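Local coordinates for protein synaptotagmin-1 (Arabidopsis thaliana, PDB 7AS6) that helps maintain plasma membrane integrity during freezing and osmotic stress, probably binding phospholipids and calcium through C2 domains such as the C2A domain described here, at residues K22-G27 with V78-Q83; A29-K34 with P56-E61; L37-I42 with Q70-E75; D103-F108 with E135-P140. All blocks are in the same frame, centred on the assembly; numbering follows the deposited sequence.

Contact 1: K22-G27 with V78-Q83; sequences KKDLMG and VYDWEQ. With CD (cadmium ion), chain B.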
# COMPACT_ATOMS: atom_id res chain seq x y z
N LYS A 22 7.53 16.46 -5.15
CA LYS A 22 7.83 17.33 -4.03
C LYS A 22 6.54 17.93 -3.49
O LYS A 22 5.66 18.33 -4.24
CB LYS A 22 8.79 18.43 -4.44
CG LYS A 22 10.09 17.93 -4.99
CD LYS A 22 11.14 19.01 -4.98
CE LYS A 22 12.13 18.78 -6.08
NZ LYS A 22 11.45 18.86 -7.39
N LYS A 23 6.43 17.95 -2.18
CA LYS A 23 5.27 18.47 -1.48
C LYS A 23 5.64 19.50 -0.42
O LYS A 23 4.98 20.54 -0.31
CB LYS A 23 4.48 17.30 -0.85
CG LYS A 23 3.04 17.61 -0.46
CD LYS A 23 2.80 17.46 1.05
CE LYS A 23 2.95 18.79 1.80
NZ LYS A 23 2.44 18.72 3.21
N ASP A 24 6.70 19.25 0.36
CA ASP A 24 7.17 20.18 1.37
C ASP A 24 7.98 21.31 0.74
O ASP A 24 8.58 21.15 -0.34
CB ASP A 24 8.05 19.46 2.40
CG ASP A 24 7.27 18.46 3.25
OD1 ASP A 24 6.04 18.65 3.38
OD2 ASP A 24 7.90 17.50 3.79
N LEU A 25 8.01 22.44 1.44
CA LEU A 25 8.78 23.59 0.97
C LEU A 25 10.27 23.29 0.96
O LEU A 25 11.03 23.90 0.20
CB LEU A 25 8.49 24.82 1.83
CG LEU A 25 7.05 25.32 1.70
CD1 LEU A 25 6.76 26.35 2.77
CD2 LEU A 25 6.81 25.89 0.31
N MET A 26 10.72 22.38 1.82
CA MET A 26 12.06 21.85 1.68
C MET A 26 12.05 20.40 2.14
O MET A 26 11.29 20.03 3.03
CB MET A 26 13.07 22.67 2.46
CG MET A 26 12.53 23.30 3.72
SD MET A 26 13.36 24.88 4.03
CE MET A 26 15.06 24.42 3.67
N GLY A 27 12.90 19.59 1.51
CA GLY A 27 13.01 18.19 1.84
C GLY A 27 12.20 17.26 0.98
O GLY A 27 12.30 16.04 1.15
N VAL A 78 -0.48 6.85 -0.32
CA VAL A 78 0.75 7.46 0.13
C VAL A 78 0.43 8.85 0.67
O VAL A 78 -0.22 9.66 -0.00
CB VAL A 78 1.77 7.53 -1.02
CG1 VAL A 78 3.08 8.10 -0.50
CG2 VAL A 78 1.99 6.12 -1.61
N TYR A 79 0.82 9.10 1.92
CA TYR A 79 0.62 10.36 2.60
C TYR A 79 1.96 10.99 2.90
O TYR A 79 2.98 10.31 3.01
CB TYR A 79 -0.11 10.18 3.94
CG TYR A 79 -1.57 9.85 3.83
CD1 TYR A 79 -2.52 10.83 3.99
CD2 TYR A 79 -1.99 8.55 3.58
CE1 TYR A 79 -3.86 10.54 3.90
CE2 TYR A 79 -3.34 8.25 3.48
CZ TYR A 79 -4.27 9.26 3.65
OH TYR A 79 -5.62 8.99 3.56
N ASP A 80 1.95 12.31 3.06
CA ASP A 80 3.08 13.04 3.59
C ASP A 80 2.89 13.29 5.07
O ASP A 80 1.86 13.83 5.49
CB ASP A 80 3.24 14.39 2.90
CG ASP A 80 4.27 15.26 3.58
OD1 ASP A 80 5.46 15.01 3.33
OD2 ASP A 80 3.92 16.17 4.40
N TRP A 81 3.90 12.98 5.86
CA TRP A 81 3.84 13.31 7.28
C TRP A 81 4.24 14.75 7.54
O TRP A 81 5.16 15.28 6.93
CB TRP A 81 4.75 12.36 8.05
CG TRP A 81 4.99 12.69 9.49
CD1 TRP A 81 4.27 12.26 10.56
CD2 TRP A 81 6.10 13.43 10.03
NE1 TRP A 81 4.83 12.70 11.73
CE2 TRP A 81 5.97 13.41 11.43
CE3 TRP A 81 7.19 14.09 9.47
CZ2 TRP A 81 6.88 14.04 12.28
CZ3 TRP A 81 8.09 14.73 10.31
CH2 TRP A 81 7.93 14.70 11.69
N GLU A 82 3.56 15.39 8.48
CA GLU A 82 4.04 16.61 9.10
C GLU A 82 3.75 16.48 10.58
O GLU A 82 2.79 15.83 10.97
CB GLU A 82 3.34 17.88 8.56
CG GLU A 82 3.84 18.31 7.20
CD GLU A 82 5.27 18.78 7.25
OE1 GLU A 82 5.67 19.36 8.28
OE2 GLU A 82 6.00 18.59 6.27
N GLN A 83 4.57 17.11 11.42
CA GLN A 83 4.26 17.03 12.84
C GLN A 83 2.97 17.78 13.17
O GLN A 83 2.14 17.27 13.94
CB GLN A 83 5.42 17.56 13.69
CG GLN A 83 5.18 17.41 15.22
CD GLN A 83 5.04 15.96 15.72
OE1 GLN A 83 4.79 15.04 14.96
NE2 GLN A 83 5.20 15.77 17.03
CD CD B . 6.21 16.54 5.14
O HOH W 1 1.27 16.82 4.82
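Asp24 and Glu82 reach toward each other tip to tip, and a cadmium ion holds their carboxylates together, with the two planes turned 82° apart. Asp24 OD1 and Glu82 OE2 come within 2.9 Å; both are metal ligands, which accounts for two like charges lying so close. Asp24 chelates unevenly, through OD2 at 2.4 Å and OD1 at 2.8 Å from the cadmium. Asp80 grips more evenly with OD1 and OD2, while Glu82 gives OE2 alone and the backbone contributes Trp81 O.

Lys23 crosses Asp80 obliquely, its CD 3.6 Å from Asp80 CB. Its NZ then forms a salt bridge to Asp80 OD2 at 3.2 Å, coming from above the carboxylate plane (55° out of it), and a water joins the same two atoms. This ammonium, also paired with Glu88, would offset part of the acidic cluster's charge. Asp30 completes the protein ligands, and the aspartates and Glu82 probably bind calcium, as in other C2 domains. The site lies at one end of the sandwich, where the loop between strands 8-18 and 31-37 meets the end of strand 73-80.

Contact 2: A29-K34 with P56-E61; sequences ADPFVK and PEWNEE. With CD (cadmium ion), chain B; EDO (1,2-ethanediol), chain H; EDO (1,2-ethanediol), chain G.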
# COMPACT_ATOMS: atom_id res chain seq x y z
N ALA A 29 9.45 15.34 0.60
CA ALA A 29 8.29 14.79 1.26
C ALA A 29 8.75 13.86 2.37
O ALA A 29 9.93 13.51 2.46
CB ALA A 29 7.38 14.04 0.29
N ASP A 30 7.82 13.51 3.24
CA ASP A 30 8.07 12.57 4.33
C ASP A 30 7.03 11.48 4.21
O ASP A 30 6.01 11.51 4.91
CB ASP A 30 8.02 13.28 5.68
CG ASP A 30 8.90 14.52 5.73
OD1 ASP A 30 10.14 14.40 5.73
OD2 ASP A 30 8.38 15.64 5.77
N PRO A 31 7.23 10.51 3.32
CA PRO A 31 6.14 9.59 2.98
C PRO A 31 5.99 8.43 3.95
O PRO A 31 6.96 7.88 4.49
CB PRO A 31 6.53 9.08 1.59
CG PRO A 31 8.00 9.25 1.51
CD PRO A 31 8.28 10.50 2.28
N PHE A 32 4.72 8.07 4.15
CA PHE A 32 4.31 6.79 4.69
C PHE A 32 3.13 6.27 3.86
O PHE A 32 2.51 7.01 3.11
CB PHE A 32 3.96 6.92 6.17
CG PHE A 32 2.77 7.80 6.45
CD1 PHE A 32 2.91 9.19 6.53
CD2 PHE A 32 1.53 7.24 6.69
CE1 PHE A 32 1.82 9.99 6.81
CE2 PHE A 32 0.44 8.03 6.97
CZ PHE A 32 0.58 9.40 7.05
N VAL A 33 2.83 4.97 3.99
CA VAL A 33 1.75 4.35 3.22
C VAL A 33 0.68 3.82 4.16
O VAL A 33 0.99 3.16 5.16
CB VAL A 33 2.29 3.21 2.32
CG1 VAL A 33 1.20 2.65 1.42
CG2 VAL A 33 3.47 3.71 1.49
N LYS A 34 -0.59 4.09 3.85
CA LYS A 34 -1.71 3.41 4.50
C LYS A 34 -2.23 2.29 3.60
O LYS A 34 -2.34 2.46 2.38
CB LYS A 34 -2.86 4.38 4.85
CG LYS A 34 -2.52 5.39 5.95
CD LYS A 34 -3.74 6.21 6.39
CE LYS A 34 -3.37 7.30 7.41
NZ LYS A 34 -4.50 8.23 7.76
N PRO A 56 11.42 6.63 -1.19
CA PRO A 56 11.52 5.84 0.04
C PRO A 56 11.63 4.36 -0.25
O PRO A 56 11.03 3.83 -1.19
CB PRO A 56 10.20 6.16 0.75
CG PRO A 56 9.28 6.47 -0.38
CD PRO A 56 10.08 7.20 -1.38
N GLU A 57 12.41 3.69 0.59
CA GLU A 57 12.54 2.24 0.61
C GLU A 57 12.08 1.74 1.97
O GLU A 57 12.72 2.05 2.99
CB GLU A 57 13.99 1.85 0.36
CG GLU A 57 14.19 0.39 0.23
CD GLU A 57 14.54 0.01 -1.18
OE1 GLU A 57 14.85 0.92 -1.98
OE2 GLU A 57 14.50 -1.20 -1.49
N TRP A 58 10.97 0.99 2.01
CA TRP A 58 10.39 0.48 3.25
C TRP A 58 10.68 -1.00 3.47
O TRP A 58 11.26 -1.38 4.49
CB TRP A 58 8.87 0.66 3.26
CG TRP A 58 8.39 2.04 3.42
CD1 TRP A 58 8.27 2.74 4.58
CD2 TRP A 58 7.87 2.89 2.39
NE1 TRP A 58 7.75 3.98 4.34
CE2 TRP A 58 7.50 4.10 2.99
CE3 TRP A 58 7.71 2.74 1.01
CZ2 TRP A 58 6.97 5.16 2.27
CZ3 TRP A 58 7.18 3.80 0.30
CH2 TRP A 58 6.80 4.99 0.93
N ASN A 59 10.25 -1.85 2.54
CA ASN A 59 10.32 -3.31 2.69
C ASN A 59 9.62 -3.75 3.96
O ASN A 59 10.12 -4.56 4.73
CB ASN A 59 11.75 -3.80 2.66
CG ASN A 59 12.31 -3.73 1.29
OD1 ASN A 59 11.65 -4.13 0.33
ND2 ASN A 59 13.50 -3.17 1.17
N GLU A 60 8.44 -3.19 4.18
CA GLU A 60 7.70 -3.42 5.40
C GLU A 60 6.54 -4.34 5.09
O GLU A 60 5.90 -4.24 4.03
CB GLU A 60 7.25 -2.08 5.99
CG GLU A 60 8.36 -1.45 6.84
CD GLU A 60 8.04 -0.01 7.32
OE1 GLU A 60 6.86 0.28 7.63
OE2 GLU A 60 8.99 0.81 7.41
N GLU A 61 6.27 -5.27 6.00
CA GLU A 61 5.39 -6.38 5.71
C GLU A 61 4.16 -6.32 6.58
O GLU A 61 4.25 -6.04 7.78
CB GLU A 61 6.11 -7.72 5.92
CG GLU A 61 6.70 -8.31 4.66
CD GLU A 61 6.37 -9.80 4.51
OE1 GLU A 61 6.35 -10.50 5.55
OE2 GLU A 61 6.13 -10.25 3.36
CD CD B . 6.21 16.54 5.14
C1 EDO H . 4.72 -3.17 10.29
O1 EDO H . 5.07 -4.56 10.19
C2 EDO H . 5.52 -2.38 9.26
O2 EDO H . 5.39 -0.97 9.51
C1 EDO G . 15.31 4.93 4.69
O1 EDO G . 14.96 3.54 4.89
C2 EDO G . 15.82 5.17 3.27
O2 EDO G . 14.78 4.85 2.33
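The two sheets of the C2 beta sandwich meet here through a buried apolar contact between strands 31-37 and 57-66, which belong to different sheets. The axes of segments 31-34 and 57-61 approach to 9.4 Å at an angle of 31°, a spacing bridged by side chains.

Trp58 reaches across this spacing. Its CG lies anti to the carbonyl carbon (chi1 -71°), and the indole extends toward the opposing strand. Val33 CG2 lies over one face, 3.9 Å from the centroid of the Trp58 six-membered ring and 21° off its normal, a CH-pi contact displaced toward the rim atom CH2. Pro56 CB lies over the opposite face, also toward the rim, so the indole is sandwiched between Val33 of the opposing segment and Pro56 of its own. At its edge, Trp58 CZ2 comes within 3.5 Å of Pro31 O, while the indole NE1 donates a hydrogen bond to Thr48 O. Contacts on both faces and at the edge, with the NE1 bond, would restrict rotation of the ring.

Just before strand 31-37, Asp30 OD2 binds the cadmium ion at 2.4 Å, and Asp30 OD1 accepts a hydrogen bond from Lys52 N. The chain therefore passes directly from a metal ligand into the hydrophobic interior. Further along the partner strand, Asn59 and Glu60 both face Val14 in a G1 beta bulge. At the end nearer the metal the two proline rings meet at an angle, with Pro31 CG 3.6 Å from Pro56 CG.

Contact 3: L37-I42 with Q70-E75; sequences LSEDKI and QTQVLE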
# COMPACT_ATOMS: atom_id res chain seq x y z
N LEU A 37 -7.84 -3.10 3.36
CA LEU A 37 -8.44 -4.18 2.59
C LEU A 37 -9.95 -3.99 2.57
O LEU A 37 -10.57 -3.85 3.62
CB LEU A 37 -8.07 -5.55 3.17
CG LEU A 37 -8.62 -6.75 2.40
CD1 LEU A 37 -7.98 -6.88 1.02
CD2 LEU A 37 -8.41 -8.00 3.21
N SER A 38 -10.52 -3.98 1.37
CA SER A 38 -11.95 -3.72 1.23
C SER A 38 -12.76 -4.81 1.93
O SER A 38 -12.29 -5.94 2.13
CB SER A 38 -12.35 -3.65 -0.24
OG SER A 38 -12.12 -4.88 -0.90
N GLU A 39 -13.99 -4.46 2.29
CA GLU A 39 -14.88 -5.41 2.94
C GLU A 39 -14.21 -5.99 4.19
O GLU A 39 -14.11 -7.21 4.36
CB GLU A 39 -15.31 -6.51 1.95
CG GLU A 39 -16.25 -6.02 0.82
CD GLU A 39 -15.62 -5.98 -0.58
OE1 GLU A 39 -15.11 -7.02 -1.06
OE2 GLU A 39 -15.65 -4.91 -1.22
N ASP A 40 -13.71 -5.10 5.05
CA ASP A 40 -13.03 -5.48 6.28
C ASP A 40 -13.12 -4.32 7.25
O ASP A 40 -12.99 -3.16 6.85
CB ASP A 40 -11.56 -5.86 6.02
CG ASP A 40 -10.97 -6.77 7.11
OD1 ASP A 40 -11.68 -7.03 8.11
OD2 ASP A 40 -9.82 -7.22 6.95
N LYS A 41 -13.35 -4.64 8.53
CA LYS A 41 -13.49 -3.61 9.56
C LYS A 41 -12.21 -3.39 10.35
O LYS A 41 -12.17 -2.46 11.17
CB LYS A 41 -14.63 -3.96 10.53
CG LYS A 41 -15.96 -3.33 10.15
CD LYS A 41 -15.88 -1.82 10.19
CE LYS A 41 -17.06 -1.19 9.46
NZ LYS A 41 -18.37 -1.49 10.10
N ILE A 42 -11.18 -4.21 10.13
CA ILE A 42 -9.85 -3.97 10.69
C ILE A 42 -9.44 -2.54 10.33
O ILE A 42 -9.62 -2.12 9.18
CB ILE A 42 -8.82 -4.99 10.17
CG1 ILE A 42 -9.01 -6.35 10.84
CG2 ILE A 42 -7.40 -4.53 10.44
CD1 ILE A 42 -8.40 -6.43 12.23
N GLN A 70 -11.85 -13.28 -4.60
CA GLN A 70 -12.42 -12.82 -5.86
C GLN A 70 -12.88 -11.36 -5.78
O GLN A 70 -12.72 -10.61 -6.74
CB GLN A 70 -13.59 -13.72 -6.26
CG GLN A 70 -13.21 -15.15 -6.58
CD GLN A 70 -12.33 -15.23 -7.81
OE1 GLN A 70 -12.47 -14.45 -8.74
NE2 GLN A 70 -11.39 -16.18 -7.80
N THR A 71 -13.46 -10.96 -4.64
CA THR A 71 -14.10 -9.65 -4.52
C THR A 71 -13.19 -8.58 -3.92
O THR A 71 -13.32 -7.40 -4.28
CB THR A 71 -15.35 -9.76 -3.64
OG1 THR A 71 -16.20 -10.79 -4.15
CG2 THR A 71 -16.13 -8.43 -3.63
N GLN A 72 -12.29 -8.96 -3.02
CA GLN A 72 -11.62 -8.00 -2.15
C GLN A 72 -10.44 -7.35 -2.85
O GLN A 72 -9.70 -7.99 -3.60
CB GLN A 72 -11.15 -8.69 -0.88
CG GLN A 72 -12.23 -8.81 0.16
CD GLN A 72 -11.74 -9.51 1.40
OE1 GLN A 72 -11.20 -10.61 1.32
NE2 GLN A 72 -11.91 -8.87 2.55
N VAL A 73 -10.26 -6.05 -2.59
CA VAL A 73 -9.17 -5.29 -3.17
C VAL A 73 -8.44 -4.54 -2.06
O VAL A 73 -9.04 -4.14 -1.06
CB VAL A 73 -9.66 -4.30 -4.27
CG1 VAL A 73 -10.65 -4.99 -5.20
CG2 VAL A 73 -10.30 -3.11 -3.65
N LEU A 74 -7.13 -4.39 -2.23
CA LEU A 74 -6.32 -3.57 -1.34
C LEU A 74 -6.30 -2.15 -1.86
O LEU A 74 -6.29 -1.93 -3.07
CB LEU A 74 -4.90 -4.11 -1.24
CG LEU A 74 -4.77 -5.44 -0.50
CD1 LEU A 74 -3.48 -6.11 -0.90
CD2 LEU A 74 -4.80 -5.20 1.01
N GLU A 75 -6.30 -1.19 -0.95
CA GLU A 75 -6.10 0.21 -1.31
C GLU A 75 -4.84 0.71 -0.63
O GLU A 75 -4.73 0.61 0.60
CB GLU A 75 -7.31 1.04 -0.91
CG GLU A 75 -7.35 2.40 -1.54
CD GLU A 75 -8.33 3.31 -0.84
OE1 GLU A 75 -8.07 3.65 0.34
OE2 GLU A 75 -9.36 3.68 -1.45
O HOH W 2 -14.64 -4.99 -3.58
O HOH W 3 -10.82 -10.03 5.22
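Ser38 and Val73 form the tight part of this contact, gripping each other twice. Ser38 N donates to Val73 O at 2.8 Å with an N-H...O angle of 169°, and Val73 N returns a bond to Ser38 OG, also 2.8 Å and nearly straight at 175°. The hydroxyl reaches that amide because it sits between the backbone N and the carbonyl carbon (chi1 62°). Beside this pair, Leu37 CD1 packs on Leu74 CD2 at 3.6 Å, and the amide end of Gln72 crosses Leu37 at about a right angle. Gln72 NE2 bonds Ser38 O at 3.0 Å and more weakly Glu39 O, while its OE1 accepts from the backbone of Arg67 and Asp68, so both ends of the amide are held.

The other side is looser and wetter. Glu39 slides past Gln72 in the opposite direction, and a water links Glu39 OE2 (2.6 Å) to Thr71 O (2.8 Å). Another water, bound by Gln72 NE2, makes only a weak bond to Asp40 OD2. Leu37 and Leu74, an antiparallel non-hydrogen-bonded pair, lie where strand 31-37 ends and strand 73-80 begins, neighbours in one sheet of the C2 beta sandwich.

Contact 4: D103-F108 with E135-P140; sequences DEHKAF and ELLYKP. With NI (nickel (II) ion), chain D.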
# COMPACT_ATOMS: atom_id res chain seq x y z
N ASP A 103 1.18 -19.23 -2.75
CA ASP A 103 2.55 -19.71 -2.54
C ASP A 103 3.55 -19.16 -3.57
O ASP A 103 4.51 -19.85 -3.94
CB ASP A 103 2.61 -21.24 -2.54
CG ASP A 103 1.84 -21.86 -1.38
OD1 ASP A 103 1.81 -21.25 -0.29
OD2 ASP A 103 1.29 -22.96 -1.56
N GLU A 104 3.33 -17.95 -4.08
CA GLU A 104 4.27 -17.27 -4.97
C GLU A 104 4.38 -15.82 -4.53
O GLU A 104 3.35 -15.16 -4.32
CB GLU A 104 3.82 -17.30 -6.45
CG GLU A 104 4.24 -18.50 -7.35
CD GLU A 104 3.95 -18.21 -8.85
OE1 GLU A 104 3.64 -17.04 -9.18
OE2 GLU A 104 4.01 -19.14 -9.69
N HIS A 105 5.60 -15.31 -4.40
CA HIS A 105 5.78 -13.87 -4.30
C HIS A 105 5.49 -13.24 -5.65
O HIS A 105 6.14 -13.58 -6.65
CB HIS A 105 7.20 -13.54 -3.85
CG HIS A 105 7.62 -14.26 -2.62
ND1 HIS A 105 7.44 -13.75 -1.35
CD2 HIS A 105 8.21 -15.47 -2.45
CE1 HIS A 105 7.89 -14.62 -0.46
NE2 HIS A 105 8.36 -15.67 -1.10
N LYS A 106 4.51 -12.36 -5.70
CA LYS A 106 4.16 -11.67 -6.94
C LYS A 106 4.28 -10.17 -6.70
O LYS A 106 3.63 -9.63 -5.80
CB LYS A 106 2.76 -12.05 -7.42
CG LYS A 106 2.43 -11.54 -8.83
CD LYS A 106 1.26 -12.31 -9.45
CE LYS A 106 0.76 -11.62 -10.72
NZ LYS A 106 -0.59 -12.12 -11.16
N ALA A 107 5.11 -9.52 -7.51
CA ALA A 107 5.39 -8.10 -7.37
C ALA A 107 4.53 -7.31 -8.33
O ALA A 107 4.24 -7.76 -9.44
CB ALA A 107 6.87 -7.83 -7.65
N PHE A 108 4.09 -6.13 -7.89
CA PHE A 108 3.27 -5.23 -8.68
C PHE A 108 3.83 -3.82 -8.59
O PHE A 108 4.38 -3.42 -7.56
CB PHE A 108 1.80 -5.20 -8.20
CG PHE A 108 1.16 -6.56 -8.12
CD1 PHE A 108 0.45 -7.07 -9.20
CD2 PHE A 108 1.26 -7.32 -6.97
CE1 PHE A 108 -0.14 -8.33 -9.14
CE2 PHE A 108 0.67 -8.58 -6.90
CZ PHE A 108 -0.03 -9.09 -7.98
N GLU A 135 4.47 -6.23 -3.01
CA GLU A 135 4.44 -7.67 -3.25
C GLU A 135 3.31 -8.30 -2.46
O GLU A 135 2.97 -7.84 -1.36
CB GLU A 135 5.70 -8.40 -2.83
CG GLU A 135 6.94 -8.14 -3.64
CD GLU A 135 8.11 -8.92 -3.08
OE1 GLU A 135 7.84 -9.94 -2.38
OE2 GLU A 135 9.28 -8.51 -3.30
N LEU A 136 2.74 -9.36 -3.01
CA LEU A 136 1.72 -10.12 -2.32
C LEU A 136 2.14 -11.57 -2.27
O LEU A 136 2.66 -12.10 -3.26
CB LEU A 136 0.36 -9.99 -3.01
CG LEU A 136 -0.21 -8.61 -3.29
CD1 LEU A 136 -1.60 -8.77 -3.89
CD2 LEU A 136 -0.26 -7.76 -2.04
N LEU A 137 1.93 -12.21 -1.13
CA LEU A 137 2.09 -13.65 -0.98
C LEU A 137 0.83 -14.19 -0.32
O LEU A 137 0.56 -13.87 0.84
CB LEU A 137 3.34 -14.00 -0.17
CG LEU A 137 3.46 -15.49 0.16
CD1 LEU A 137 3.58 -16.32 -1.11
CD2 LEU A 137 4.63 -15.76 1.09
N TYR A 138 0.07 -15.00 -1.05
CA TYR A 138 -1.18 -15.53 -0.52
C TYR A 138 -0.94 -16.93 0.04
O TYR A 138 -0.49 -17.82 -0.69
CB TYR A 138 -2.26 -15.56 -1.60
CG TYR A 138 -3.56 -16.12 -1.09
CD1 TYR A 138 -4.14 -15.60 0.06
CD2 TYR A 138 -4.21 -17.16 -1.74
CE1 TYR A 138 -5.33 -16.10 0.55
CE2 TYR A 138 -5.41 -17.68 -1.26
CZ TYR A 138 -5.96 -17.14 -0.11
OH TYR A 138 -7.14 -17.62 0.39
N LYS A 139 -1.22 -17.10 1.32
CA LYS A 139 -1.13 -18.41 1.96
C LYS A 139 -2.54 -18.86 2.31
O LYS A 139 -3.10 -18.41 3.32
CB LYS A 139 -0.25 -18.36 3.21
CG LYS A 139 1.19 -17.96 2.92
CD LYS A 139 1.85 -18.93 1.93
CE LYS A 139 2.68 -19.98 2.64
NZ LYS A 139 3.44 -20.84 1.69
N PRO A 140 -3.17 -19.69 1.48
CA PRO A 140 -4.49 -20.22 1.83
C PRO A 140 -4.37 -21.29 2.90
O PRO A 140 -3.32 -21.92 3.06
CB PRO A 140 -4.98 -20.80 0.50
CG PRO A 140 -3.71 -21.22 -0.19
CD PRO A 140 -2.67 -20.21 0.19
NI NI D . 9.32 -17.66 0.03
O HOH W 4 0.56 -14.29 -4.20
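Leu137 and His105 are brought together by different first torsions: Leu137 CG lies anti to the backbone N (chi1 173°), whereas His105 CG lies anti to the carbonyl carbon (chi1 -52°). Leu137 CD2 comes to 3.8 Å from His105 CE1, and Leu137 CD1 lies against the backbone of Glu104. The setting is an antiparallel strand pair at the margin of one C2 sandwich sheet, where strand 106-111 is outermost and strand 131-140 lies next to it, flanked beyond by strand 8-18.

Lys106 and Leu136 are the hydrogen-bonded pair. Lys106 N donates to Leu136 O at 3.1 Å, and Leu136 N donates to Lys106 O at 2.9 Å. Ala107 and Glu135 follow as a non-hydrogen-bonded pair, with Ala107 CB near Glu135 CG on the face away from Leu136. Toward the interior, Phe108 crosses Leu136 at about a right angle, CE2 meeting Leu136 CG at 3.7 Å; both side chains also touch Leu95 of the other sheet.

Around Glu104 a water accepts from Tyr138 N and donates to Glu104 O. At Asp103 a direct backbone bond spans the segments again, from Asp103 N to Tyr138 O at 3.0 Å. On the surface His105 NE2 binds a nickel ion at 2.5 Å. Lys139, bent at chi2 and chi3, brings NZ to 2.6 Å from Asp103 OD1 in a salt bridge that meets the oxygen from above the carboxylate plane.

Overall arrangement
The four contacts sample both sheets of one C2 sandwich. Contacts 1 and 3 use opposite ends of strand 73-80, their centres about 28 Å apart. Contact 2 joins the two sheets, 13 Å from contact 1, and touches it where Trp81 N approaches Asp30 O at 2.7 Å, probably a hydrogen bond; both contribute ligands to the same cadmium ion. Along the chain, contacts 2 and 3 interleave within the span closed by contact 1, and contact 4 follows in series. Contact 4, about 31 Å from contact 1, meets contact 3 through Leu74 CD1 and Leu136 CD2, 3.8 Å apart. The metal-binding loops thus lie at one end of the sandwich, away from contacts 3 and 4.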